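Local structure of 6-phosphogluconate dehydrogenase, NAD-binding (Geobacter metallireducens, 3PEF) at residues A[168-171]-A[172-176]; A[237-240]-A[241-244]; A[76-80]-A[81-85]; A[99-102]-A[103-106]; A[18-22]-A[23-27]. The protein probably reduces succinic semialdehyde to gamma-hydroxybutyrate with a nicotinamide cofactor, as a member of the beta-hydroxyacid dehydrogenase family that binds NADP+. The protein carries 2 engineered substitutions. All coordinates share one frame; numbering follows the deposited sequence. Where two conformers were deposited one is given.

Interaction 1: residues A[168-171]-A[172-176]. With GOL (glycerol), chain J.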
loop_
_atom_site.group_PDB
_atom_site.type_symbol
_atom_site.label_atom_id
_atom_site.label_comp_id
_atom_site.label_asym_id
_atom_site.label_seq_id
_atom_site.Cartn_x
_atom_site.Cartn_y
_atom_site.Cartn_z
ATOM N N ALA A 168 -14.221 3.141 22.345
ATOM C CA ALA A 168 -14.038 2.324 21.143
ATOM C C ALA A 168 -13.055 2.981 20.193
ATOM O O ALA A 168 -12.168 2.319 19.661
ATOM C CB ALA A 168 -15.379 2.067 20.431
ATOM N N GLU A 169 -13.216 4.287 19.984
ATOM C CA GLU A 169 -12.331 5.033 19.097
ATOM C C GLU A 169 -10.889 5.017 19.589
ATOM O O GLU A 169 -9.960 4.832 18.810
ATOM C CB GLU A 169 -12.849 6.470 18.917
ATOM C CG GLU A 169 -14.086 6.502 18.053
ATOM C CD GLU A 169 -14.845 7.808 18.126
ATOM O OE1 GLU A 169 -14.701 8.511 19.143
ATOM O OE2 GLU A 169 -15.598 8.117 17.172
ATOM N N MET A 170 -10.700 5.187 20.891
ATOM C CA MET A 170 -9.356 5.159 21.446
ATOM C C MET A 170 -8.736 3.784 21.239
ATOM O O MET A 170 -7.583 3.657 20.824
ATOM C CB MET A 170 -9.391 5.465 22.936
ATOM C CG MET A 170 -8.025 5.325 23.601
ATOM S SD MET A 170 -6.866 6.620 23.121
ATOM C CE MET A 170 -7.664 8.091 23.829
ATOM N N LYS A 171 -9.505 2.749 21.560
ATOM C CA LYS A 171 -9.037 1.381 21.399
ATOM C C LYS A 171 -8.612 1.116 19.952
ATOM O O LYS A 171 -7.543 0.558 19.701
ATOM C CB LYS A 171 -10.120 0.384 21.831
ATOM C CG LYS A 171 -9.757 -1.073 21.557
ATOM C CD LYS A 171 -8.453 -1.452 22.262
ATOM C CE LYS A 171 -8.208 -2.942 22.092
ATOM N NZ LYS A 171 -6.873 -3.356 22.598
ATOM N N LEU A 172 -9.460 1.501 18.998
ATOM C CA LEU A 172 -9.146 1.272 17.586
ATOM C C LEU A 172 -7.898 2.047 17.119
ATOM O O LEU A 172 -7.066 1.526 16.382
ATOM C CB LEU A 172 -10.353 1.601 16.720
ATOM C CG LEU A 172 -11.563 0.679 16.925
ATOM C CD1 LEU A 172 -12.669 1.045 15.965
ATOM C CD2 LEU A 172 -11.126 -0.790 16.726
ATOM N N VAL A 173 -7.764 3.295 17.548
ATOM C CA VAL A 173 -6.596 4.075 17.155
ATOM C C VAL A 173 -5.322 3.424 17.644
ATOM O O VAL A 173 -4.360 3.221 16.894
ATOM C CB VAL A 173 -6.673 5.494 17.742
ATOM C CG1 VAL A 173 -5.302 6.110 17.784
ATOM C CG2 VAL A 173 -7.651 6.337 16.932
ATOM N N VAL A 174 -5.315 3.101 18.929
ATOM C CA VAL A 174 -4.138 2.529 19.556
ATOM C C VAL A 174 -3.774 1.160 18.980
ATOM O O VAL A 174 -2.592 0.854 18.758
ATOM C CB VAL A 174 -4.342 2.473 21.085
ATOM C CG1 VAL A 174 -3.341 1.554 21.733
ATOM C CG2 VAL A 174 -4.272 3.903 21.668
ATOM N N ASN A 175 -4.778 0.330 18.725
ATOM C CA ASN A 175 -4.493 -0.979 18.121
ATOM C C ASN A 175 -4.035 -0.911 16.677
ATOM O O ASN A 175 -3.305 -1.778 16.196
ATOM C CB ASN A 175 -5.681 -1.922 18.241
ATOM C CG ASN A 175 -5.524 -2.856 19.399
ATOM O OD1 ASN A 175 -5.031 -2.448 20.454
ATOM N ND2 ASN A 175 -5.888 -4.122 19.212
ATOM N N MET A 176 -4.489 0.123 15.983
ATOM C CA MET A 176 -4.088 0.321 14.605
ATOM C C MET A 176 -2.585 0.556 14.519
ATOM O O MET A 176 -1.912 -0.038 13.681
ATOM C CB MET A 176 -4.817 1.508 13.987
ATOM C CG MET A 176 -4.570 1.609 12.489
ATOM S SD MET A 176 -5.278 3.136 11.826
ATOM C CE MET A 176 -4.085 4.331 12.436
HETATM C C1 GOL J . -4.837 -6.622 21.743
HETATM O O1 GOL J . -5.859 -5.673 21.975
HETATM C C2 GOL J . -3.641 -6.586 22.707
HETATM O O2 GOL J . -3.506 -5.367 23.447
HETATM C C3 GOL J . -2.419 -6.850 21.822
HETATM O O3 GOL J . -1.287 -7.364 22.497
#
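The Asn175 amide is reached by the ammonium group of Lys171 from above its plane: NZ stands 46° out of the carbonyl plane and 3.0 Å from OD1, which keeps the donor off either lone pair. The amide's other arm turns to the bound glycerol, probably from the crystallisation liquor, with ND2 3.2 Å from its O1 and the N-H fairly straight at 159°. Lys171 NZ meets the same glycerol oxygen at 2.6 Å. O1 is thus gripped by both side chains, and Gly123 N gives the glycerol a further bond. Lysine and asparagine sit one helical turn apart, and the long chain crosses the amide at a slant. Its CG lies anti to the backbone N (chi1 174°), a single bend follows at chi2, and from there the chain runs extended to NZ, which also bonds Val121 O. Asn175 ND2 has a weak second bond to Asp240. A methionine in place of Lys171 would probably leave Asn175 OD1 and the glycerol oxygen without their common donor. On another face of the helix Met170 SD rests 4.0 Å from Val174 CG2, a patch that packs on Val205 and Met211 of a second subunit. Beneath all this run ordinary i to i+4 bonds, such as Asn175 N to Lys171 O at 2.9 Å. Lys171, the predicted active-site residue, also touches NADP, and its pairing with an asparagine four residues on along helix 166-194 is characteristic of the beta-hydroxyacid dehydrogenase active site.

Interaction 2: residues A[237-240]-A[241-244]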
loop_
_atom_site.group_PDB
_atom_site.type_symbol
_atom_site.label_atom_id
_atom_site.label_comp_id
_atom_site.label_asym_id
_atom_site.label_seq_id
_atom_site.Cartn_x
_atom_site.Cartn_y
_atom_site.Cartn_z
ATOM N N MET A 237 -6.522 -9.290 15.694
ATOM C CA MET A 237 -5.701 -8.148 15.240
ATOM C C MET A 237 -6.254 -7.660 13.907
ATOM O O MET A 237 -6.441 -6.455 13.682
ATOM C CB MET A 237 -4.229 -8.553 15.067
ATOM C CG MET A 237 -3.329 -7.464 14.470
ATOM S SD MET A 237 -2.991 -6.080 15.611
ATOM C CE MET A 237 -4.291 -4.947 15.250
ATOM N N GLN A 238 -6.530 -8.604 13.018
ATOM C CA GLN A 238 -7.000 -8.239 11.677
ATOM C C GLN A 238 -8.372 -7.567 11.741
ATOM O O GLN A 238 -8.641 -6.632 11.001
ATOM C CB GLN A 238 -7.040 -9.471 10.756
ATOM C CG GLN A 238 -7.196 -9.144 9.262
ATOM C CD GLN A 238 -8.649 -9.101 8.821
ATOM O OE1 GLN A 238 -9.380 -10.071 8.974
ATOM N NE2 GLN A 238 -9.068 -7.978 8.271
ATOM N N LYS A 239 -9.240 -8.074 12.614
ATOM C CA LYS A 239 -10.559 -7.494 12.821
ATOM C C LYS A 239 -10.418 -6.040 13.313
ATOM O O LYS A 239 -11.161 -5.158 12.893
ATOM C CB LYS A 239 -11.366 -8.336 13.831
ATOM C CG LYS A 239 -12.680 -7.684 14.307
ATOM C CD LYS A 239 -12.522 -6.912 15.621
ATOM C CE LYS A 239 -12.121 -7.832 16.755
ATOM N NZ LYS A 239 -12.021 -7.155 18.077
ATOM N N ASP A 240 -9.457 -5.798 14.198
ATOM C CA ASP A 240 -9.231 -4.451 14.721
ATOM C C ASP A 240 -8.776 -3.506 13.611
ATOM O O ASP A 240 -9.237 -2.376 13.529
ATOM C CB ASP A 240 -8.216 -4.455 15.870
ATOM C CG ASP A 240 -8.793 -5.017 17.179
ATOM O OD1 ASP A 240 -10.002 -5.357 17.253
ATOM O OD2 ASP A 240 -8.017 -5.126 18.151
ATOM N N LEU A 241 -7.887 -3.981 12.746
ATOM C CA LEU A 241 -7.425 -3.185 11.617
ATOM C C LEU A 241 -8.590 -2.906 10.655
ATOM O O LEU A 241 -8.760 -1.794 10.158
ATOM C CB LEU A 241 -6.287 -3.920 10.910
ATOM C CG LEU A 241 -4.818 -3.527 11.135
ATOM C CD1 LEU A 241 -4.591 -2.498 12.262
ATOM C CD2 LEU A 241 -3.936 -4.752 11.319
ATOM N N ARG A 242 -9.398 -3.927 10.397
ATOM C CA ARG A 242 -10.621 -3.760 9.616
ATOM C C ARG A 242 -11.442 -2.608 10.177
ATOM O O ARG A 242 -11.849 -1.706 9.453
ATOM C CB ARG A 242 -11.431 -5.051 9.697
ATOM C CG ARG A 242 -12.786 -5.077 8.994
ATOM C CD ARG A 242 -13.169 -6.568 8.826
ATOM N NE ARG A 242 -13.710 -7.088 10.049
ATOM C CZ ARG A 242 -13.579 -8.325 10.528
ATOM N NH1 ARG A 242 -14.161 -8.590 11.680
ATOM N NH2 ARG A 242 -12.889 -9.285 9.913
ATOM N N LEU A 243 -11.669 -2.633 11.482
ATOM C CA LEU A 243 -12.512 -1.624 12.112
ATOM C C LEU A 243 -11.903 -0.228 12.111
ATOM O O LEU A 243 -12.636 0.769 12.027
ATOM C CB LEU A 243 -12.869 -2.040 13.539
ATOM C CG LEU A 243 -13.700 -3.317 13.666
ATOM C CD1 LEU A 243 -13.879 -3.588 15.148
ATOM C CD2 LEU A 243 -15.063 -3.199 12.948
ATOM N N ALA A 244 -10.577 -0.150 12.243
ATOM C CA ALA A 244 -9.875 1.145 12.222
ATOM C C ALA A 244 -9.941 1.802 10.837
ATOM O O ALA A 244 -10.190 3.012 10.695
ATOM C CB ALA A 244 -8.408 0.971 12.666
#
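Lys239 reaches Arg242 at once: its CB lies over one face of the guanidinium, 3.5 Å from NH1, and CG comes closer still, 3.1 Å from the same nitrogen, a tight approach. The backbone joins in, Lys239 CA sitting 3.8 Å above the guanidinium plane and over its centre, while the two side chains cross at about a right angle. The turn at chi2 (-95°) sends CD to the Leu243 methyl CD1, 3.6 Å away, and the bend at chi3 (-63°) then carries CE and NZ off from Arg242 to Asp240, whose OD1 NZ meets at 2.8 Å, nearly in line with the C-O bond, in a salt bridge. NZ also bonds Thr96 O and the O2D hydroxyl of NADP, so the aspartate in the second shell helps to place a first-shell lysine. A leucine instead of Lys239 would probably leave Asp240 OD1 without its positive mate and the cofactor hydroxyl without this donor. Arg242 spends its own charge elsewhere, NH2 in a salt bridge to Asp249 of a third subunit and NH1 on a glycerol. Gln238, whose amide plane is turned 72° from the guanidinium, bonds Arg269 through OE1. On a different side of the helix Met237 CE meets Leu241 CD1 at 3.9 Å, the two chains slanting across each other. These residues belong to helix 234-251, with Leu241 set against helix 256-270 at Phe265 and against helix 166-194 at Met176, where Leu243 likewise packs on Leu172.

Interaction 3: residues A[76-80]-A[81-85]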
loop_
_atom_site.group_PDB
_atom_site.type_symbol
_atom_site.label_atom_id
_atom_site.label_comp_id
_atom_site.label_asym_id
_atom_site.label_seq_id
_atom_site.Cartn_x
_atom_site.Cartn_y
_atom_site.Cartn_z
ATOM N N PHE A 76 -28.669 -8.464 21.395
ATOM C CA PHE A 76 -29.972 -8.427 20.723
ATOM C C PHE A 76 -30.614 -9.798 20.473
ATOM O O PHE A 76 -31.798 -9.874 20.144
ATOM C CB PHE A 76 -29.869 -7.681 19.387
ATOM C CG PHE A 76 -29.524 -6.216 19.523
ATOM C CD1 PHE A 76 -28.226 -5.775 19.316
ATOM C CD2 PHE A 76 -30.502 -5.290 19.838
ATOM C CE1 PHE A 76 -27.897 -4.428 19.432
ATOM C CE2 PHE A 76 -30.191 -3.938 19.954
ATOM C CZ PHE A 76 -28.881 -3.507 19.750
ATOM N N GLY A 77 -29.844 -10.869 20.628
ATOM C CA GLY A 77 -30.340 -12.196 20.282
ATOM C C GLY A 77 -31.336 -12.793 21.264
ATOM O O GLY A 77 -31.662 -12.187 22.286
ATOM N N LYS A 78 -31.829 -13.993 20.965
ATOM C CA LYS A 78 -32.717 -14.675 21.901
ATOM C C LYS A 78 -31.975 -15.015 23.194
ATOM O O LYS A 78 -30.802 -15.416 23.166
ATOM C CB LYS A 78 -33.331 -15.939 21.284
ATOM C CG LYS A 78 -34.497 -16.509 22.106
ATOM C CD LYS A 78 -35.379 -17.454 21.281
ATOM C CE LYS A 78 -36.426 -18.161 22.141
ATOM N NZ LYS A 78 -37.390 -17.211 22.754
ATOM N N HIS A 79 -32.654 -14.827 24.319
ATOM C CA HIS A 79 -32.049 -15.035 25.630
ATOM C C HIS A 79 -30.882 -14.062 25.843
ATOM O O HIS A 79 -30.001 -14.303 26.666
ATOM C CB HIS A 79 -31.559 -16.485 25.799
ATOM C CG HIS A 79 -32.567 -17.520 25.410
ATOM N ND1 HIS A 79 -33.815 -17.603 25.989
ATOM C CD2 HIS A 79 -32.507 -18.522 24.501
ATOM C CE1 HIS A 79 -34.483 -18.606 25.450
ATOM N NE2 HIS A 79 -33.711 -19.182 24.547
ATOM N N GLY A 80 -30.894 -12.957 25.112
ATOM C CA GLY A 80 -29.801 -12.006 25.170
ATOM C C GLY A 80 -29.885 -11.012 26.308
ATOM O O GLY A 80 -30.833 -11.020 27.095
ATOM N N VAL A 81 -28.879 -10.144 26.383
ATOM C CA VAL A 81 -28.786 -9.157 27.443
ATOM C C VAL A 81 -30.062 -8.307 27.539
ATOM O O VAL A 81 -30.573 -8.065 28.626
ATOM C CB VAL A 81 -27.548 -8.267 27.248
ATOM C CG1 VAL A 81 -27.604 -7.021 28.165
ATOM C CG2 VAL A 81 -26.287 -9.082 27.507
ATOM N N LEU A 82 -30.580 -7.877 26.397
ATOM C CA LEU A 82 -31.763 -7.011 26.362
ATOM C C LEU A 82 -33.005 -7.683 26.975
ATOM O O LEU A 82 -33.844 -7.021 27.576
ATOM C CB LEU A 82 -32.047 -6.572 24.918
ATOM C CG LEU A 82 -31.889 -5.090 24.542
ATOM C CD1 LEU A 82 -30.833 -4.379 25.367
ATOM C CD2 LEU A 82 -31.641 -4.903 23.050
ATOM N N GLU A 83 -33.115 -8.997 26.836
ATOM C CA GLU A 83 -34.228 -9.724 27.447
ATOM C C GLU A 83 -34.179 -9.705 28.979
ATOM O O GLU A 83 -35.190 -9.936 29.646
ATOM C CB GLU A 83 -34.257 -11.171 26.951
ATOM C CG GLU A 83 -34.678 -11.348 25.496
ATOM C CD GLU A 83 -34.972 -12.806 25.136
ATOM O OE1 GLU A 83 -35.048 -13.654 26.056
ATOM O OE2 GLU A 83 -35.137 -13.106 23.934
ATOM N N GLY A 84 -33.009 -9.421 29.540
ATOM C CA GLY A 84 -32.814 -9.580 30.969
ATOM C C GLY A 84 -32.471 -8.329 31.761
ATOM O O GLY A 84 -32.645 -8.302 32.981
ATOM N N ILE A 85 -31.966 -7.301 31.090
ATOM C CA ILE A 85 -31.529 -6.103 31.804
ATOM C C ILE A 85 -32.712 -5.192 32.157
ATOM O O ILE A 85 -33.764 -5.240 31.513
ATOM C CB ILE A 85 -30.459 -5.312 31.002
ATOM C CG1 ILE A 85 -29.684 -4.359 31.919
ATOM C CG2 ILE A 85 -31.092 -4.572 29.818
ATOM C CD1 ILE A 85 -28.163 -4.508 31.848
#
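Glu83 reaches back to the backbone of His79 because its CG points opposite the carbonyl carbon (chi1 -71°) and the rest of the chain runs extended. OE2 ends 3.0 Å from His79 N, with an N-H...O angle of 153°, and the amide comes in from above the carboxylate, 63° out of its plane. The imidazole slants across the same carboxylate, and Lys78 CG passes 3.9 Å from OE2. This is a type II beta turn from Gly77 to Gly80, entered as the chain leaves helix 68-76, and Glu83 holds its third residue from the short helix 81-84 that follows. A weak bond of 3.0 Å from Gly80 N to Gly77 O closes the turn, and a second weak one joins Glu83 N to Gly80 O at 3.1 Å. Any side chain at Gly80 would run into Gly77 O. Backbone bonds between Val81 and Val74 and between Leu82 and Cys75 tie the short helix to the end of the earlier one. Phe76 and Leu82 lie side by side, pointing the same way, the leucine methyl CD2 a close 3.4 Å from ring atom CD2 of Phe76. Both rest on Ala108 of helix 99-111.

Interaction 4: residues A[99-102]-A[103-106]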
loop_
_atom_site.group_PDB
_atom_site.type_symbol
_atom_site.label_atom_id
_atom_site.label_comp_id
_atom_site.label_asym_id
_atom_site.label_seq_id
_atom_site.Cartn_x
_atom_site.Cartn_y
_atom_site.Cartn_z
ATOM N N PRO A 99 -17.278 2.162 17.275
ATOM C CA PRO A 99 -18.105 3.113 18.028
ATOM C C PRO A 99 -19.594 2.926 17.768
ATOM O O PRO A 99 -20.382 2.998 18.703
ATOM C CB PRO A 99 -17.673 4.481 17.474
ATOM C CG PRO A 99 -16.324 4.266 16.916
ATOM C CD PRO A 99 -16.262 2.834 16.450
ATOM N N ALA A 100 -19.999 2.719 16.521
ATOM C CA ALA A 100 -21.436 2.685 16.269
ATOM C C ALA A 100 -22.075 1.443 16.896
ATOM O O ALA A 100 -23.231 1.469 17.340
ATOM C CB ALA A 100 -21.725 2.767 14.787
ATOM N N THR A 101 -21.326 0.343 16.947
ATOM C CA THR A 101 -21.843 -0.843 17.615
ATOM C C THR A 101 -22.066 -0.604 19.106
ATOM O O THR A 101 -23.141 -0.885 19.628
ATOM C CB THR A 101 -20.908 -2.038 17.434
ATOM O OG1 THR A 101 -20.903 -2.405 16.056
ATOM C CG2 THR A 101 -21.369 -3.206 18.278
ATOM N N SER A 102 -21.061 -0.078 19.796
ATOM C CA SER A 102 -21.213 0.117 21.231
ATOM C C SER A 102 -22.313 1.143 21.542
ATOM O O SER A 102 -23.060 0.987 22.508
ATOM C CB SER A 102 -19.891 0.504 21.884
ATOM O OG SER A 102 -19.483 1.776 21.444
ATOM N N GLN A 103 -22.444 2.171 20.709
ATOM C CA GLN A 103 -23.500 3.161 20.924
ATOM C C GLN A 103 -24.896 2.543 20.749
ATOM O O GLN A 103 -25.812 2.815 21.527
ATOM C CB GLN A 103 -23.311 4.362 19.988
ATOM C CG GLN A 103 -22.080 5.201 20.304
ATOM C CD GLN A 103 -21.759 6.208 19.206
ATOM O OE1 GLN A 103 -22.136 6.031 18.053
ATOM N NE2 GLN A 103 -21.059 7.272 19.571
ATOM N N ARG A 104 -25.027 1.715 19.715
ATOM C CA ARG A 104 -26.242 0.968 19.405
ATOM C C ARG A 104 -26.676 0.135 20.615
ATOM O O ARG A 104 -27.835 0.164 21.058
ATOM C CB ARG A 104 -25.911 0.042 18.227
ATOM C CG ARG A 104 -27.062 -0.610 17.487
ATOM C CD ARG A 104 -26.519 -1.343 16.240
ATOM N NE ARG A 104 -25.976 -0.401 15.260
ATOM C CZ ARG A 104 -24.799 -0.511 14.649
ATOM N NH1 ARG A 104 -23.994 -1.538 14.894
ATOM N NH2 ARG A 104 -24.425 0.420 13.781
ATOM N N ILE A 105 -25.727 -0.636 21.135
ATOM C CA ILE A 105 -25.991 -1.465 22.284
ATOM C C ILE A 105 -26.405 -0.623 23.494
ATOM O O ILE A 105 -27.412 -0.903 24.158
ATOM C CB ILE A 105 -24.752 -2.311 22.639
ATOM C CG1 ILE A 105 -24.573 -3.428 21.607
ATOM C CG2 ILE A 105 -24.904 -2.887 24.021
ATOM C CD1 ILE A 105 -23.160 -4.026 21.590
ATOM N N GLY A 106 -25.622 0.408 23.784
ATOM C CA GLY A 106 -25.908 1.270 24.917
ATOM C C GLY A 106 -27.289 1.895 24.858
ATOM O O GLY A 106 -27.973 1.981 25.872
HETATM O O HOH W 1 -21.718 -0.622 13.426
#
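Pro99 O takes the backbone N-H of Gln103 at 3.0 Å, an i to i+4 bond with an angle of 161°, and Gln103 CG lies beside that bond, 3.2 Å from Pro99 O. Ser102 OG lies 3.1 Å from Pro99 O as well, but its single proton may instead serve Glu118. One turn on, Gly106 N bonds Ser102 O at 2.9 Å. This is the opening of helix 99-111, the crossover between parallel strands 90-93 and 115-122 in a beta-alpha-beta unit of the Rossmann-type domain. Arg104 was modelled in two conformers, and its side-chain contacts, told here for one of them, are correspondingly less certain. In that conformer the chain, bent at chi3 (-66°), folds back along the helix and lays one guanidinium face over Ala100 O, which stands 3.7 Å from the plane. A water sits in plane at the guanidinium edge, 2.9 Å from NH1, and donates to Thr101 OG1 at 3.3 Å, bridging the two side chains; NH1 also pairs with Glu72. Thr101 OG1 bonds Asp98. The threonine methyl CG2 lies beside Ile105, 3.9 Å from CD1, both side chains pointing the same way against helix 68-76, where Ile105 meets Ala71 and Cys75. Gln103 NE2 bonds Val164 O.

Interaction 5: residues A[18-22]-A[23-27]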
loop_
_atom_site.group_PDB
_atom_site.type_symbol
_atom_site.label_atom_id
_atom_site.label_comp_id
_atom_site.label_asym_id
_atom_site.label_seq_id
_atom_site.Cartn_x
_atom_site.Cartn_y
_atom_site.Cartn_z
ATOM N N LYS A 18 -11.487 -14.717 36.438
ATOM C CA LYS A 18 -10.738 -15.429 37.477
ATOM C C LYS A 18 -10.224 -14.458 38.513
ATOM O O LYS A 18 -10.195 -14.770 39.706
ATOM C CB LYS A 18 -9.528 -16.136 36.870
ATOM C CG LYS A 18 -9.363 -17.586 37.265
ATOM C CD LYS A 18 -9.507 -18.490 36.044
ATOM C CE LYS A 18 -8.149 -18.917 35.503
ATOM N NZ LYS A 18 -8.257 -19.638 34.195
ATOM N N ASN A 19 -9.770 -13.297 38.040
ATOM C CA ASN A 19 -9.309 -12.229 38.928
ATOM C C ASN A 19 -10.439 -11.717 39.833
ATOM O O ASN A 19 -10.231 -11.479 41.021
ATOM C CB ASN A 19 -8.628 -11.104 38.128
ATOM C CG ASN A 19 -7.199 -11.469 37.724
ATOM O OD1 ASN A 19 -6.594 -12.345 38.335
ATOM N ND2 ASN A 19 -6.660 -10.803 36.697
ATOM N N LEU A 20 -11.644 -11.585 39.290
ATOM C CA LEU A 20 -12.781 -11.218 40.124
ATOM C C LEU A 20 -13.057 -12.333 41.134
ATOM O O LEU A 20 -13.266 -12.075 42.312
ATOM C CB LEU A 20 -14.032 -10.934 39.274
ATOM C CG LEU A 20 -13.971 -9.756 38.290
ATOM C CD1 LEU A 20 -15.260 -9.650 37.470
ATOM C CD2 LEU A 20 -13.696 -8.443 39.010
ATOM N N VAL A 21 -13.046 -13.579 40.678
ATOM C CA VAL A 21 -13.232 -14.701 41.595
ATOM C C VAL A 21 -12.105 -14.789 42.648
ATOM O O VAL A 21 -12.372 -14.974 43.837
ATOM C CB VAL A 21 -13.406 -16.046 40.851
ATOM C CG1 VAL A 21 -13.494 -17.196 41.858
ATOM C CG2 VAL A 21 -14.658 -16.000 39.962
ATOM N N LYS A 22 -10.853 -14.650 42.223
ATOM C CA LYS A 22 -9.747 -14.671 43.186
ATOM C C LYS A 22 -9.866 -13.547 44.219
ATOM O O LYS A 22 -9.403 -13.683 45.346
ATOM C CB LYS A 22 -8.386 -14.576 42.486
ATOM C CG LYS A 22 -7.568 -15.869 42.514
ATOM C CD LYS A 22 -8.259 -17.017 41.786
ATOM C CE LYS A 22 -7.572 -17.341 40.457
ATOM N NZ LYS A 22 -6.225 -17.958 40.633
ATOM N N ALA A 23 -10.478 -12.437 43.822
ATOM C CA ALA A 23 -10.615 -11.269 44.691
ATOM C C ALA A 23 -11.760 -11.417 45.673
ATOM O O ALA A 23 -12.044 -10.503 46.450
ATOM C CB ALA A 23 -10.818 -10.009 43.856
ATOM N N GLY A 24 -12.453 -12.545 45.615
ATOM C CA GLY A 24 -13.502 -12.815 46.583
ATOM C C GLY A 24 -14.878 -12.354 46.135
ATOM O O GLY A 24 -15.829 -12.420 46.906
ATOM N N CYS A 25 -14.994 -11.892 44.893
ATOM C CA CYS A 25 -16.302 -11.545 44.355
ATOM C C CYS A 25 -17.164 -12.777 44.154
ATOM O O CYS A 25 -16.669 -13.887 43.999
ATOM C CB CYS A 25 -16.173 -10.822 43.020
ATOM S SG CYS A 25 -15.288 -9.248 43.116
ATOM N N SER A 26 -18.468 -12.561 44.177
ATOM C CA SER A 26 -19.428 -13.578 43.808
ATOM C C SER A 26 -19.711 -13.367 42.318
ATOM O O SER A 26 -20.266 -12.342 41.942
ATOM C CB SER A 26 -20.688 -13.407 44.663
ATOM O OG SER A 26 -21.771 -14.143 44.141
ATOM N N VAL A 27 -19.297 -14.314 41.471
ATOM C CA VAL A 27 -19.341 -14.117 40.014
ATOM C C VAL A 27 -20.242 -15.151 39.313
ATOM O O VAL A 27 -20.090 -16.367 39.510
ATOM C CB VAL A 27 -17.908 -14.157 39.388
ATOM C CG1 VAL A 27 -17.944 -13.782 37.925
ATOM C CG2 VAL A 27 -16.954 -13.202 40.127
HETATM O O HOH W 2 -14.830 -15.499 45.079
#
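Val21 and Val27 slant across each other, methyl against methyl: CG2 of Val21 lies 3.6 Å from CG2 of Val27. The same Val27 methyl rests 3.8 Å from Leu20 CB, so one branch of the strand residue touches two neighbouring residues in the last turn of the helix. Its CG1 stands anti to the backbone N (chi1 -173°), which puts CG2 opposite the carbonyl carbon and against the helix. Leu20 sends its own branches on to Phe4 and Phe6 of strand 3-7 and to Met154, while Val21 leans on Leu40 and Leu43. The chain between helix and strand is a Schellman motif. Gly24 leaves the helix at a positive phi of 92°, where a side chain would be jammed against the preceding carbonyl oxygen, and two bonds run back into the last turn: Cys25 N to Leu20 O at 3.1 Å and Gly24 N to Val21 O at 3.0 Å. The second is met steeply, its donor 62° above the carbonyl plane. Cys25 CB, 4.3 Å from Leu20 CB, adds an apolar touch beside the first. Here helix 11-22, which follows the glycine-rich loop of the Rossmann-type domain, ends and turns into strand 26-30, completing the first beta-alpha-beta unit. A water bridges the turn, donating to Val21 O at 2.8 Å and to Cys25 O at 2.7 Å. Ala23 N gives its bond to Asn19 O, with a weaker one to Leu20 O. Farther out, Asn19 ND2 bonds Glu129 O.

Along the chain the order is interaction 5, 3, 4, 1, 2. The first three lie in the Rossmann-type NADP-binding domain: interaction 5 joins helix 11-22 to strand 26-30, next to the edge strand 46-47, about 24 Å between centres from interaction 3, which touches interaction 4 through Phe76 against helix 99-111. Interactions 1 and 2 belong to the helical domain, on helices 166-194 and 234-251, with centres about 9 Å apart, and join where Asn175 meets Asp240. Interaction 4 links the domains, Pro99 packing on Ala168 and Glu169. The helices of interactions 1 and 2 carry Lys171 and Lys239, which reach the cofactor, while interaction 5 lies about 28 Å between centres from interaction 1.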